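Local coordinates for protein NAD-dependent epimerase/dehydratase (Veillonella parvula DSM 2008, PDB 3R6D) that probably binds NAD(P) on a Rossmann-type domain, as in the NAD-dependent epimerase/dehydratase family, at residues L127-S130 with Y131-E135; S107-L111 with S112-P116; A118-K121 with W122-N126; S86-A89 with S90-A94. All coordinates share one frame; numbering follows the deposited sequence. Where two conformers were deposited one is given.

Interaction 1. Residues L127-S130 with Y131-E135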
ATOM      1  N   LEU A 127      -5.066  17.902   6.067  1.00 15.93           N
ATOM      2  CA  LEU A 127      -3.882  17.134   6.439  1.00 16.30           C
ATOM      3  C   LEU A 127      -2.841  18.079   6.986  1.00 16.32           C
ATOM      4  O   LEU A 127      -2.676  19.200   6.486  1.00 17.22           O
ATOM      5  CB  LEU A 127      -3.288  16.459   5.201  1.00 16.59           C
ATOM      6  CG  LEU A 127      -4.137  15.338   4.590  1.00 16.11           C
ATOM      7  CD1 LEU A 127      -3.563  14.944   3.250  1.00 17.54           C
ATOM      8  CD2 LEU A 127      -4.232  14.109   5.511  1.00 18.67           C
ATOM      9  N   PRO A 128      -2.080  17.623   7.985  1.00 17.40           N
ATOM     10  CA  PRO A 128      -0.979  18.465   8.445  1.00 17.79           C
ATOM     11  C   PRO A 128       0.115  18.514   7.387  1.00 17.88           C
ATOM     12  O   PRO A 128       0.310  17.542   6.664  1.00 16.92           O
ATOM     13  CB  PRO A 128      -0.461  17.755   9.693  1.00 19.02           C
ATOM     14  CG  PRO A 128      -1.196  16.497   9.846  1.00 20.80           C
ATOM     15  CD  PRO A 128      -2.263  16.395   8.775  1.00 18.39           C
ATOM     16  N   ILE A 129       0.808  19.638   7.298  1.00 18.42           N
ATOM     17  CA  ILE A 129       1.866  19.800   6.329  1.00 18.38           C
ATOM     18  C   ILE A 129       2.939  18.749   6.526  1.00 19.39           C
ATOM     19  O   ILE A 129       3.474  18.215   5.550  1.00 19.95           O
ATOM     20  CB  ILE A 129       2.473  21.235   6.400  1.00 18.84           C
ATOM     21  CG1 ILE A 129       1.432  22.230   5.890  1.00 19.47           C
ATOM     22  CG2 ILE A 129       3.774  21.316   5.588  1.00 21.21           C
ATOM     23  CD1 ILE A 129       1.884  23.711   6.012  1.00 21.36           C
ATOM     24  N   SER A 130       3.244  18.428   7.776  1.00 20.20           N
ATOM     25  CA  SER A 130       4.269  17.442   8.050  1.00 21.40           C
ATOM     26  C   SER A 130       3.895  16.091   7.424  1.00 19.93           C
ATOM     27  O   SER A 130       4.785  15.335   7.001  1.00 21.64           O
ATOM     28  CB  SER A 130       4.510  17.316   9.562  1.00 22.70           C
ATOM     29  OG  SER A 130       3.382  16.751  10.201  1.00 25.81           O
ATOM     30  N   TYR A 131       2.601  15.765   7.459  1.00 19.27           N
ATOM     31  CA  TYR A 131       2.124  14.486   6.923  1.00 18.00           C
ATOM     32  C   TYR A 131       2.332  14.445   5.404  1.00 16.78           C
ATOM     33  O   TYR A 131       2.857  13.458   4.849  1.00 16.05           O
ATOM     34  CB  TYR A 131       0.656  14.251   7.253  1.00 18.85           C
ATOM     35  CG  TYR A 131       0.146  12.918   6.721  1.00 18.84           C
ATOM     36  CD1 TYR A 131       0.359  11.733   7.431  1.00 21.17           C
ATOM     37  CD2 TYR A 131      -0.502  12.827   5.490  1.00 17.95           C
ATOM     38  CE1 TYR A 131      -0.076  10.526   6.952  1.00 21.09           C
ATOM     39  CE2 TYR A 131      -0.953  11.599   5.012  1.00 19.78           C
ATOM     40  CZ  TYR A 131      -0.734  10.460   5.759  1.00 20.14           C
ATOM     41  OH  TYR A 131      -1.166   9.230   5.305  1.00 24.16           O
ATOM     42  N   VAL A 132       1.953  15.542   4.745  1.00 16.02           N
ATOM     43  CA  VAL A 132       2.133  15.689   3.299  1.00 15.80           C
ATOM     44  C   VAL A 132       3.602  15.578   2.935  1.00 16.65           C
ATOM     45  O   VAL A 132       3.970  14.904   1.985  1.00 15.28           O
ATOM     46  CB  VAL A 132       1.583  17.022   2.798  1.00 16.57           C
ATOM     47  CG1 VAL A 132       1.845  17.205   1.309  1.00 17.61           C
ATOM     48  CG2 VAL A 132       0.112  17.069   3.098  1.00 15.59           C
ATOM     49  N   GLN A 133       4.443  16.314   3.653  1.00 17.10           N
ATOM     50  CA  GLN A 133       5.854  16.348   3.314  1.00 18.31           C
ATOM     51  C   GLN A 133       6.542  15.007   3.515  1.00 17.32           C
ATOM     52  O   GLN A 133       7.384  14.628   2.715  1.00 17.44           O
ATOM     53  CB  GLN A 133       6.546  17.490   4.048  1.00 19.90           C
ATOM     54  CG  GLN A 133       5.900  18.784   3.566  1.00 25.37           C
ATOM     55  CD  GLN A 133       6.598  20.055   3.984  1.00 31.04           C
ATOM     56  OE1 GLN A 133       7.277  20.107   5.009  1.00 32.72           O
ATOM     57  NE2 GLN A 133       6.420  21.101   3.185  1.00 33.61           N
ATOM     58  N   GLY A 134       6.180  14.298   4.588  1.00 16.80           N
ATOM     59  CA  GLY A 134       6.714  12.963   4.832  1.00 16.94           C
ATOM     60  C   GLY A 134       6.261  12.003   3.712  1.00 14.74           C
ATOM     61  O   GLY A 134       7.063  11.192   3.225  1.00 15.92           O
ATOM     62  N   GLU A 135       4.988  12.110   3.296  1.00 14.14           N
ATOM     63  CA  GLU A 135       4.526  11.296   2.154  1.00 12.81           C
ATOM     64  C   GLU A 135       5.315  11.602   0.880  1.00 12.68           C
ATOM     65  O   GLU A 135       5.721  10.693   0.139  1.00 12.81           O
ATOM     66  CB  GLU A 135       3.023  11.483   1.916  1.00 12.63           C
ATOM     67  CG  GLU A 135       2.155  10.797   2.975  1.00 12.82           C
ATOM     68  CD  GLU A 135       1.728   9.384   2.639  1.00 12.21           C
ATOM     69  OE1 GLU A 135       1.611   9.020   1.450  1.00 11.78           O
ATOM     70  OE2 GLU A 135       1.482   8.645   3.617  1.00 13.41           O
TER
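The N-terminal turn of helix 129-144 is built here, with Pro128 at the N-cap and its carbonyl oxygen starting the ladder of backbone bonds. Val132 N meets Pro128 O at 3.2 Å, and Tyr131 N adds a weak, bent bond to the same oxygen. The next rungs run from Gln133 N to Ile129 O at 2.9 Å and from Gly134 N to Ser130 O. As an N-cap, Pro128 offers no side-chain hydroxyl or amide to the first turn; its ring packs instead, CG lying 3.9 Å from Tyr131 CB. Leu127, still in the loop, folds back over the turn. Its CD2 methyl comes obliquely to the Tyr131 ring, 3.9 Å from Tyr131 CD2, while its CB faces Val132 CG2 at 4.0 Å. The tyrosine CG stands anti to the backbone N (chi1 -179°), which swings the ring back beside Leu127; Glu135 CG lies 3.8 Å above the plane of that ring, toward its rim. On the exposed flank Ile129 and Gln133 run side by side, and the isoleucine CG2 rests 3.5 Å from the amide carbon CD of Gln133. Toward the interior, Leu127, Tyr131 and Glu135 all touch Met108 of strand 102-108, Val132 packs on Leu111, and Glu135 reaches Ser107, so the helix start is seated against the end of that central strand.

Interaction 2. Residues S107-L111 with S112-P116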
ATOM      1  N   SER A 107       0.536   5.239  -1.031  1.00  8.25           N
ATOM      2  CA  SER A 107       0.793   6.656  -0.845  1.00  8.69           C
ATOM      3  C   SER A 107      -0.492   7.423  -1.047  1.00  8.69           C
ATOM      4  O   SER A 107      -1.573   6.844  -1.157  1.00 11.80           O
ATOM      5  CB  SER A 107       1.897   7.056  -1.826  1.00  9.50           C
ATOM      6  OG  SER A 107       2.309   8.382  -1.658  1.00 10.85           O
HETATM    7  N   MSE A 108      -0.404   8.739  -1.020  1.00  9.99           N
HETATM    8  CA  MSE A 108      -1.593   9.583  -1.133  1.00 10.33           C
HETATM    9  C   MSE A 108      -1.680  10.178  -2.537  1.00  9.88           C
HETATM   10  O   MSE A 108      -0.677  10.611  -3.137  1.00 10.15           O
HETATM   11  CB  MSE A 108      -1.604  10.689  -0.067  1.00 11.62           C
HETATM   12  CG  MSE A 108      -0.419  11.599  -0.105  1.00 12.69           C
HETATM   13 SE   MSE A 108      -0.595  13.101   1.165  0.75 12.01          SE
HETATM   14  CE  MSE A 108      -1.931  14.102   0.180  1.00 15.10           C
ATOM     15  N   ALA A 109      -2.899  10.249  -3.042  1.00  9.80           N
ATOM     16  CA  ALA A 109      -3.181  11.054  -4.220  1.00  9.55           C
ATOM     17  C   ALA A 109      -3.065  12.553  -3.878  1.00  9.96           C
ATOM     18  O   ALA A 109      -3.324  12.963  -2.740  1.00 11.22           O
ATOM     19  CB  ALA A 109      -4.578  10.746  -4.722  1.00 10.87           C
ATOM     20  N   GLY A 110      -2.682  13.339  -4.876  1.00  9.35           N
ATOM     21  CA  GLY A 110      -2.630  14.787  -4.780  1.00 10.62           C
ATOM     22  C   GLY A 110      -1.249  15.387  -4.796  1.00 10.88           C
ATOM     23  O   GLY A 110      -1.137  16.620  -4.896  1.00 11.81           O
ATOM     24  N   LEU A 111      -0.205  14.548  -4.733  1.00 11.88           N
ATOM     25  CA  LEU A 111       1.216  15.008  -4.731  1.00 12.68           C
ATOM     26  C   LEU A 111       1.881  15.094  -6.134  1.00 12.85           C
ATOM     27  O   LEU A 111       3.069  15.438  -6.249  1.00 14.11           O
ATOM     28  CB  LEU A 111       2.057  14.121  -3.827  1.00 12.01           C
ATOM     29  CG  LEU A 111       1.610  13.886  -2.403  1.00 11.94           C
ATOM     30  CD1 LEU A 111       2.648  12.988  -1.734  1.00 14.34           C
ATOM     31  CD2 LEU A 111       1.405  15.241  -1.677  1.00 15.27           C
ATOM     32  N   SER A 112       1.149  14.756  -7.188  1.00 12.49           N
ATOM     33  CA  SER A 112       1.642  14.841  -8.580  1.00 13.37           C
ATOM     34  C   SER A 112       0.771  15.810  -9.370  1.00 14.70           C
ATOM     35  O   SER A 112       0.650  15.686 -10.624  1.00 16.15           O
ATOM     36  CB  SER A 112       1.572  13.455  -9.237  1.00 14.11           C
ATOM     37  OG  SER A 112       2.394  12.520  -8.541  1.00 14.46           O
ATOM     38  N   GLY A 113       0.205  16.818  -8.693  1.00 14.90           N
ATOM     39  CA  GLY A 113      -0.668  17.801  -9.373  1.00 15.70           C
ATOM     40  C   GLY A 113      -1.906  17.214 -10.019  1.00 15.29           C
ATOM     41  O   GLY A 113      -2.466  17.799 -10.967  1.00 17.22           O
ATOM     42  N   GLU A 114      -2.389  16.074  -9.521  1.00 12.34           N
ATOM     43  CA  GLU A 114      -3.395  15.356 -10.272  1.00 11.13           C
ATOM     44  C   GLU A 114      -4.834  15.680  -9.856  1.00 12.25           C
ATOM     45  O   GLU A 114      -5.760  15.342 -10.596  1.00 12.29           O
ATOM     46  CB  GLU A 114      -3.119  13.824 -10.266  1.00 11.91           C
ATOM     47  CG  GLU A 114      -3.343  13.082  -8.956  1.00 10.77           C
ATOM     48  CD  GLU A 114      -2.165  13.053  -8.027  1.00  9.83           C
ATOM     49  OE1 GLU A 114      -1.533  14.107  -7.776  1.00 10.48           O
ATOM     50  OE2 GLU A 114      -1.896  11.966  -7.465  1.00  9.95           O
ATOM     51  N   PHE A 115      -5.057  16.272  -8.682  1.00 11.64           N
ATOM     52  CA  PHE A 115      -6.420  16.571  -8.239  1.00 12.31           C
ATOM     53  C   PHE A 115      -6.891  17.890  -8.857  1.00 12.65           C
ATOM     54  O   PHE A 115      -6.094  18.812  -9.031  1.00 12.10           O
ATOM     55  CB  PHE A 115      -6.462  16.752  -6.701  1.00 12.09           C
ATOM     56  CG  PHE A 115      -6.625  15.482  -5.881  1.00 11.66           C
ATOM     57  CD1 PHE A 115      -7.288  14.357  -6.344  1.00 13.27           C
ATOM     58  CD2 PHE A 115      -6.204  15.494  -4.563  1.00 12.10           C
ATOM     59  CE1 PHE A 115      -7.478  13.226  -5.503  1.00 11.79           C
ATOM     60  CE2 PHE A 115      -6.398  14.382  -3.753  1.00 12.34           C
ATOM     61  CZ  PHE A 115      -7.060  13.258  -4.208  1.00 11.15           C
ATOM     62  N   PRO A 116      -8.189  18.034  -9.108  1.00 13.13           N
ATOM     63  CA  PRO A 116      -8.766  19.317  -9.496  1.00 13.53           C
ATOM     64  C   PRO A 116      -8.740  20.297  -8.336  1.00 13.31           C
ATOM     65  O   PRO A 116      -8.519  19.904  -7.188  1.00 13.08           O
ATOM     66  CB  PRO A 116     -10.179  18.951  -9.912  1.00 14.74           C
ATOM     67  CG  PRO A 116     -10.526  17.755  -9.060  1.00 14.80           C
ATOM     68  CD  PRO A 116      -9.208  17.004  -8.871  1.00 14.30           C
TER
HETATM   69  O   HOH W   1       0.124  11.862  -5.596  1.00 11.27           O
HETATM   70  O   HOH W   2      -3.157  17.622  -6.744  1.00 14.71           O
HETATM   71  O   HOH W   3       0.834  17.982  -6.227  1.00 19.03           O
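Glu114 OE2 is held by Gly110 N, by water 1 and by a salt bridge to Arg153. Gly110 N points at Glu114 OE2 over 3.0 Å in an almost straight bond (178°), coming from above the carboxylate plane, whereas Ser112 N reaches Glu114 OE1 at 2.8 Å on its syn side. Water 1 donates to Glu114 OE2 and to Met108 O and accepts from Leu111 N; this set of partners would be expected to favour the ionised acid. In Glu114, CG lies between the backbone N and the carbonyl carbon (chi1 71°), and a second bend at chi2 turns the carboxylate back to the N-H groups of Gly110 and Ser112. Shortened to an alanine, Glu114 would probably leave these two N-H groups without this acceptor and take one carboxylate partner from Arg153. The loop leads from strand 102-108 of the Rossmann-type sheet into helix 117-125, with Pro116 as N-cap. Phe115 packs on the start of the loop: Ala109 CB sits 3.6 Å from Phe115 CZ, and Gly110 N stands over one ring face, 4.0 Å above the plane near the rim. Gly110 CA is 3.6 Å from Phe115 CD2, where a side chain would be tightly pressed, and at this backbone conformation (phi 111°) a CB would also press on the carbonyl oxygen of Ala109. Waters 2 and 3 both donate to Gly110 O, tying it to Phe115 N and Gly113 N respectively.

Interaction 3. Residues A118-K121 with W122-N126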
ATOM      1  N   ALA A 118     -10.707  22.273  -6.347  1.00 14.22           N
ATOM      2  CA  ALA A 118     -11.454  22.269  -5.082  1.00 14.80           C
ATOM      3  C   ALA A 118     -11.083  21.061  -4.223  1.00 14.42           C
ATOM      4  O   ALA A 118     -10.842  21.188  -3.020  1.00 14.74           O
ATOM      5  CB  ALA A 118     -12.950  22.337  -5.322  1.00 16.51           C
ATOM      6  N   LEU A 119     -10.985  19.887  -4.843  1.00 13.92           N
ATOM      7  CA  LEU A 119     -10.606  18.691  -4.102  1.00 13.48           C
ATOM      8  C   LEU A 119      -9.172  18.758  -3.598  1.00 12.15           C
ATOM      9  O   LEU A 119      -8.874  18.299  -2.493  1.00 12.01           O
ATOM     10  CB  LEU A 119     -10.830  17.461  -4.979  1.00 12.97           C
ATOM     11  CG  LEU A 119     -10.465  16.083  -4.400  1.00 13.50           C
ATOM     12  CD1 LEU A 119     -11.242  15.761  -3.112  1.00 14.00           C
ATOM     13  CD2 LEU A 119     -10.725  14.988  -5.470  1.00 12.63           C
ATOM     14  N   GLU A 120      -8.283  19.362  -4.386  1.00 12.32           N
ATOM     15  CA  GLU A 120      -6.908  19.546  -3.935  1.00 12.59           C
ATOM     16  C   GLU A 120      -6.893  20.418  -2.685  1.00 12.29           C
ATOM     17  O   GLU A 120      -6.236  20.087  -1.685  1.00 12.98           O
ATOM     18  CB  GLU A 120      -6.061  20.171  -5.029  1.00 11.91           C
ATOM     19  CG  GLU A 120      -4.607  20.274  -4.607  1.00 12.72           C
ATOM     20  CD  GLU A 120      -3.793  21.025  -5.608  1.00 11.78           C
ATOM     21  OE1 GLU A 120      -3.303  20.396  -6.562  1.00 13.16           O
ATOM     22  OE2 GLU A 120      -3.623  22.254  -5.432  1.00 15.42           O
ATOM     23  N   LYS A 121      -7.566  21.578  -2.746  1.00 14.03           N
ATOM     24  CA  LYS A 121      -7.551  22.497  -1.597  1.00 14.99           C
ATOM     25  C   LYS A 121      -8.154  21.828  -0.370  1.00 14.11           C
ATOM     26  O   LYS A 121      -7.597  21.922   0.740  1.00 14.85           O
ATOM     27  CB  LYS A 121      -8.310  23.778  -1.930  1.00 16.03           C
ATOM     28  CG  LYS A 121      -8.334  24.760  -0.768  1.00 20.46           C
ATOM     29  CD  LYS A 121      -8.969  26.091  -1.212  1.00 22.87           C
ATOM     30  CE  LYS A 121      -9.183  27.048  -0.054  1.00 27.19           C
ATOM     31  NZ  LYS A 121     -10.165  26.498   0.944  1.00 30.11           N
ATOM     32  N   TRP A 122      -9.260  21.100  -0.543  1.00 14.74           N
ATOM     33  CA  TRP A 122      -9.866  20.402   0.590  1.00 14.90           C
ATOM     34  C   TRP A 122      -8.870  19.406   1.179  1.00 14.40           C
ATOM     35  O   TRP A 122      -8.726  19.289   2.402  1.00 14.38           O
ATOM     36  CB  TRP A 122     -11.156  19.698   0.173  1.00 14.86           C
ATOM     37  CG  TRP A 122     -11.921  19.203   1.377  1.00 15.76           C
ATOM     38  CD1 TRP A 122     -12.895  19.897   2.081  1.00 17.76           C
ATOM     39  CD2 TRP A 122     -11.775  17.941   2.028  1.00 16.76           C
ATOM     40  NE1 TRP A 122     -13.355  19.132   3.105  1.00 18.05           N
ATOM     41  CE2 TRP A 122     -12.685  17.934   3.122  1.00 16.23           C
ATOM     42  CE3 TRP A 122     -10.957  16.822   1.814  1.00 15.65           C
ATOM     43  CZ2 TRP A 122     -12.796  16.844   4.011  1.00 17.98           C
ATOM     44  CZ3 TRP A 122     -11.079  15.716   2.700  1.00 16.80           C
ATOM     45  CH2 TRP A 122     -11.995  15.747   3.781  1.00 18.96           C
ATOM     46  N   THR A 123      -8.174  18.671   0.309  1.00 13.77           N
ATOM     47  CA  THR A 123      -7.220  17.677   0.756  1.00 13.16           C
ATOM     48  C   THR A 123      -6.155  18.297   1.667  1.00 12.95           C
ATOM     49  O   THR A 123      -5.917  17.823   2.781  1.00 13.67           O
ATOM     50  CB  THR A 123      -6.593  16.963  -0.459  1.00 12.86           C
ATOM     51  OG1 THR A 123      -7.613  16.196  -1.082  1.00 12.73           O
ATOM     52  CG2 THR A 123      -5.432  16.049  -0.069  1.00 13.35           C
ATOM     53  N   PHE A 124      -5.537  19.391   1.204  1.00 13.62           N
ATOM     54  CA  PHE A 124      -4.476  20.011   2.000  1.00 14.54           C
ATOM     55  C   PHE A 124      -4.986  20.774   3.223  1.00 15.81           C
ATOM     56  O   PHE A 124      -4.276  20.878   4.218  1.00 16.46           O
ATOM     57  CB  PHE A 124      -3.540  20.822   1.098  1.00 14.14           C
ATOM     58  CG  PHE A 124      -2.822  19.946   0.118  1.00 14.41           C
ATOM     59  CD1 PHE A 124      -2.015  18.894   0.580  1.00 17.51           C
ATOM     60  CD2 PHE A 124      -2.952  20.126  -1.232  1.00 14.29           C
ATOM     61  CE1 PHE A 124      -1.357  18.040  -0.288  1.00 17.24           C
ATOM     62  CE2 PHE A 124      -2.308  19.259  -2.131  1.00 16.07           C
ATOM     63  CZ  PHE A 124      -1.504  18.221  -1.665  1.00 14.22           C
ATOM     64  N   ASP A 125      -6.231  21.231   3.174  1.00 16.24           N
ATOM     65  CA  ASP A 125      -6.879  21.827   4.337  1.00 18.19           C
ATOM     66  C   ASP A 125      -7.089  20.793   5.438  1.00 18.06           C
ATOM     67  O   ASP A 125      -7.285  21.148   6.595  1.00 19.46           O
ATOM     68  CB  ASP A 125      -8.245  22.404   3.959  1.00 18.83           C
ATOM     69  CG  ASP A 125      -8.171  23.714   3.169  1.00 23.39           C
ATOM     70  OD1 ASP A 125      -7.073  24.302   2.972  1.00 27.02           O
ATOM     71  OD2 ASP A 125      -9.257  24.168   2.728  1.00 27.63           O
ATOM     72  N   ASN A 126      -7.063  19.511   5.084  1.00 16.63           N
ATOM     73  CA  ASN A 126      -7.424  18.435   6.010  1.00 16.23           C
ATOM     74  C   ASN A 126      -6.293  17.468   6.327  1.00 16.60           C
ATOM     75  O   ASN A 126      -6.529  16.363   6.830  1.00 17.79           O
ATOM     76  CB  ASN A 126      -8.672  17.697   5.480  1.00 16.84           C
ATOM     77  CG  ASN A 126      -9.930  18.501   5.744  1.00 18.51           C
ATOM     78  OD1 ASN A 126     -10.516  18.410   6.827  1.00 22.25           O
ATOM     79  ND2 ASN A 126     -10.310  19.339   4.797  1.00 17.76           N
TER
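Ala118 O accepts Trp122 N at 2.9 Å. Leu119 O is held twice, by Thr123 N at 2.9 Å and by the hydroxyl Thr123 OG1 at 2.8 Å, the two donors arriving from opposite faces of the carbonyl plane. OG1 lies beside its own backbone N (chi1 -68°), the position from which a helical threonine can bond back one turn; it is also hydrogen-bonded to Trp156. A valine in place of Thr123 would probably leave Leu119 O with its backbone donor alone and Trp156 NE1 without this partner. Glu120 lays its CG obliquely against the Phe124 ring, 3.5 Å from Phe124 CE2, and its carbonyl accepts Phe124 N. The segments make up nearly all of the short helix 117-125, which follows strand 102-108; Trp122 meets Trp156 edge-to-face (T-shaped), and Phe124 meets Met108 of that strand. Lys121 leaves extended and bends at chi4, bringing NZ to Asp125 OD2 at 3.1 Å on the syn lone pair, an exposed i to i+4 salt bridge beside the rung from Asp125 N to Lys121 O. At the helix end Asn126 ND2 stands 3.2 Å above the centre of the Trp122 ring and donates to Trp122 O at 2.9 Å.

Interaction 4. Residues S86-A89 with S90-A94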
ATOM      1  N   SER A  86      12.937   8.666   5.832  1.00 19.89           N
ATOM      2  CA  SER A  86      13.947   7.826   6.477  1.00 19.76           C
ATOM      3  C   SER A  86      13.467   6.383   6.675  1.00 18.41           C
ATOM      4  O   SER A  86      14.256   5.474   6.481  1.00 19.78           O
ATOM      5  CB  SER A  86      14.432   8.450   7.771  1.00 20.46           C
ATOM      6  OG  SER A  86      13.329   8.597   8.626  1.00 24.37           O
ATOM      7  N   ASP A  87      12.204   6.195   7.045  1.00 17.89           N
ATOM      8  CA  ASP A  87      11.663   4.817   7.121  1.00 18.22           C
ATOM      9  C   ASP A  87      11.659   4.157   5.757  1.00 16.51           C
ATOM     10  O   ASP A  87      12.026   3.013   5.607  1.00 16.74           O
ATOM     11  CB  ASP A  87      10.281   4.732   7.744  1.00 18.83           C
ATOM     12  CG  ASP A  87      10.295   4.999   9.234  1.00 20.56           C
ATOM     13  OD1 ASP A  87      11.389   5.025   9.849  1.00 23.97           O
ATOM     14  OD2 ASP A  87       9.191   5.151   9.786  1.00 21.99           O
HETATM   15  N   MSE A  88      11.279   4.910   4.732  1.00 15.90           N
HETATM   16  CA  MSE A  88      11.299   4.352   3.394  1.00 15.16           C
HETATM   17  C   MSE A  88      12.716   4.007   2.983  1.00 15.58           C
HETATM   18  O   MSE A  88      12.957   2.973   2.379  1.00 15.53           O
HETATM   19  CB  MSE A  88      10.696   5.347   2.401  1.00 15.43           C
HETATM   20  CG  MSE A  88      10.297   4.787   1.034  1.00 15.06           C
HETATM   21 SE   MSE A  88       8.746   3.562   1.039  0.75 13.10          SE
HETATM   22  CE  MSE A  88      10.016   2.407   0.670  1.00 11.42           C
ATOM     23  N   ALA A  89      13.681   4.853   3.360  1.00 16.66           N
ATOM     24  CA  ALA A  89      15.066   4.557   3.032  1.00 17.20           C
ATOM     25  C   ALA A  89      15.538   3.287   3.737  1.00 17.46           C
ATOM     26  O   ALA A  89      16.272   2.478   3.151  1.00 18.27           O
ATOM     27  CB  ALA A  89      15.985   5.749   3.372  1.00 19.17           C
ATOM     28  N   SER A  90      15.132   3.130   4.991  1.00 17.34           N
ATOM     29  CA  SER A  90      15.504   1.910   5.726  1.00 17.92           C
ATOM     30  C   SER A  90      14.900   0.654   5.086  1.00 14.84           C
ATOM     31  O   SER A  90      15.568  -0.388   5.025  1.00 16.36           O
ATOM     32  CB  SER A  90      15.085   2.009   7.173  1.00 18.19           C
ATOM     33  OG  SER A  90      15.834   3.021   7.819  1.00 21.30           O
ATOM     34  N   ILE A  91      13.649   0.755   4.613  1.00 14.80           N
ATOM     35  CA  ILE A  91      12.977  -0.349   3.932  1.00 13.18           C
ATOM     36  C   ILE A  91      13.707  -0.660   2.620  1.00 13.54           C
ATOM     37  O   ILE A  91      14.024  -1.794   2.340  1.00 13.32           O
ATOM     38  CB  ILE A  91      11.494  -0.011   3.685  1.00 12.46           C
ATOM     39  CG1 ILE A  91      10.766   0.019   5.036  1.00 13.67           C
ATOM     40  CG2 ILE A  91      10.864  -1.036   2.726  1.00 12.39           C
ATOM     41  CD1 ILE A  91       9.405   0.652   4.954  1.00 13.78           C
ATOM     42  N   VAL A  92      13.985   0.375   1.826  1.00 13.73           N
ATOM     43  CA  VAL A  92      14.695   0.155   0.591  1.00 15.07           C
ATOM     44  C   VAL A  92      16.057  -0.517   0.818  1.00 15.55           C
ATOM     45  O   VAL A  92      16.422  -1.432   0.077  1.00 15.92           O
ATOM     46  CB  VAL A  92      14.845   1.492  -0.158  1.00 15.40           C
ATOM     47  CG1 VAL A  92      15.878   1.417  -1.249  1.00 17.15           C
ATOM     48  CG2 VAL A  92      13.487   1.941  -0.767  1.00 15.04           C
ATOM     49  N   LYS A  93      16.776  -0.060   1.845  0.50 16.03           N
ATOM     50  CA  LYS A  93      18.075  -0.632   2.190  0.50 16.83           C
ATOM     51  C   LYS A  93      17.940  -2.103   2.564  0.50 15.92           C
ATOM     52  O   LYS A  93      18.716  -2.925   2.108  0.50 16.35           O
ATOM     53  CB  LYS A  93      18.752   0.176   3.295  0.50 17.10           C
ATOM     54  CG  LYS A  93      20.038  -0.451   3.828  0.50 19.40           C
ATOM     55  CD  LYS A  93      20.578   0.342   5.001  0.50 23.35           C
ATOM     56  CE  LYS A  93      21.424   1.521   4.532  0.50 27.29           C
ATOM     57  NZ  LYS A  93      22.341   1.988   5.624  0.50 28.26           N
ATOM     58  N   ALA A  94      16.953  -2.443   3.390  1.00 14.83           N
ATOM     59  CA  ALA A  94      16.744  -3.851   3.780  1.00 14.87           C
ATOM     60  C   ALA A  94      16.394  -4.721   2.585  1.00 13.52           C
ATOM     61  O   ALA A  94      16.914  -5.825   2.442  1.00 15.25           O
ATOM     62  CB  ALA A  94      15.687  -3.973   4.829  1.00 14.88           C
TER
HETATM   63  O   HOH W   4      14.387   4.576   9.827  1.00 40.38           O
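Four backbone hydrogen bonds join Ser86-Ala89 to Ser90-Ala94 as an unbroken alpha-helical ladder. Ser90 N meets Ser86 O at 2.9 Å, Ile91 N meets Asp87 O at 3.0 Å, and Lys93 N meets Ala89 O; the bond from Val92 N to Met88 O is shorter, 2.8 Å, and close to straight (171°). The apolar contacts belong to Met88, a selenomethionine. Bends at chi2 (69°) and chi3 (-110°) carry its terminal methyl forward, toward the next turn: Met88 CE lies 3.8 Å from Val92 CG2 and 4.1 Å from Ile91 CG2, both partners met at a slant. The same residue packs on Ala138, Val141 and Leu142 of helix 129-144, and Val92 also touches Val141. The polar side-chain contact runs through one solvent molecule. Water 4 donates to Asp87 OD1 at 3.0 Å and sits 2.9 Å from Ser90 OG, bridging an acid and a hydroxyl three residues apart; Asp87 OD1 also receives a weak bond from Gln62. Ser86 OG turns back to Ser84 at the start of the helix. Chemically, then, Met88 and Val92 give an apolar side to helix 129-144, Ile91 packs on Phe61, and Asp87 and Ser90 are linked through water on a more polar side.

How the interactions relate
Along the chain the order is interaction 4, 2, 3 and 1, all within the NAD(P)H-binding Rossmann-type fold. Interaction 2 continues from strand 102-108 of the parallel part of the sheet, and helices 117-125 (interaction 3) and 129-144 (interaction 1) follow it. These three form one cluster, with centres 10 to 13 Å apart: Phe115 meets Thr123, Leu111 and Phe124 both meet Val132, and Met108 touches Leu127 and Phe124. Interaction 4, on helix 85-96 before that strand, stands apart, its centre about 18 Å from that of interaction 1 and 29 Å from that of interaction 3. Helix 129-144 spans from the cluster to helix 85-96, joining both regions within a fold that probably binds a dinucleotide.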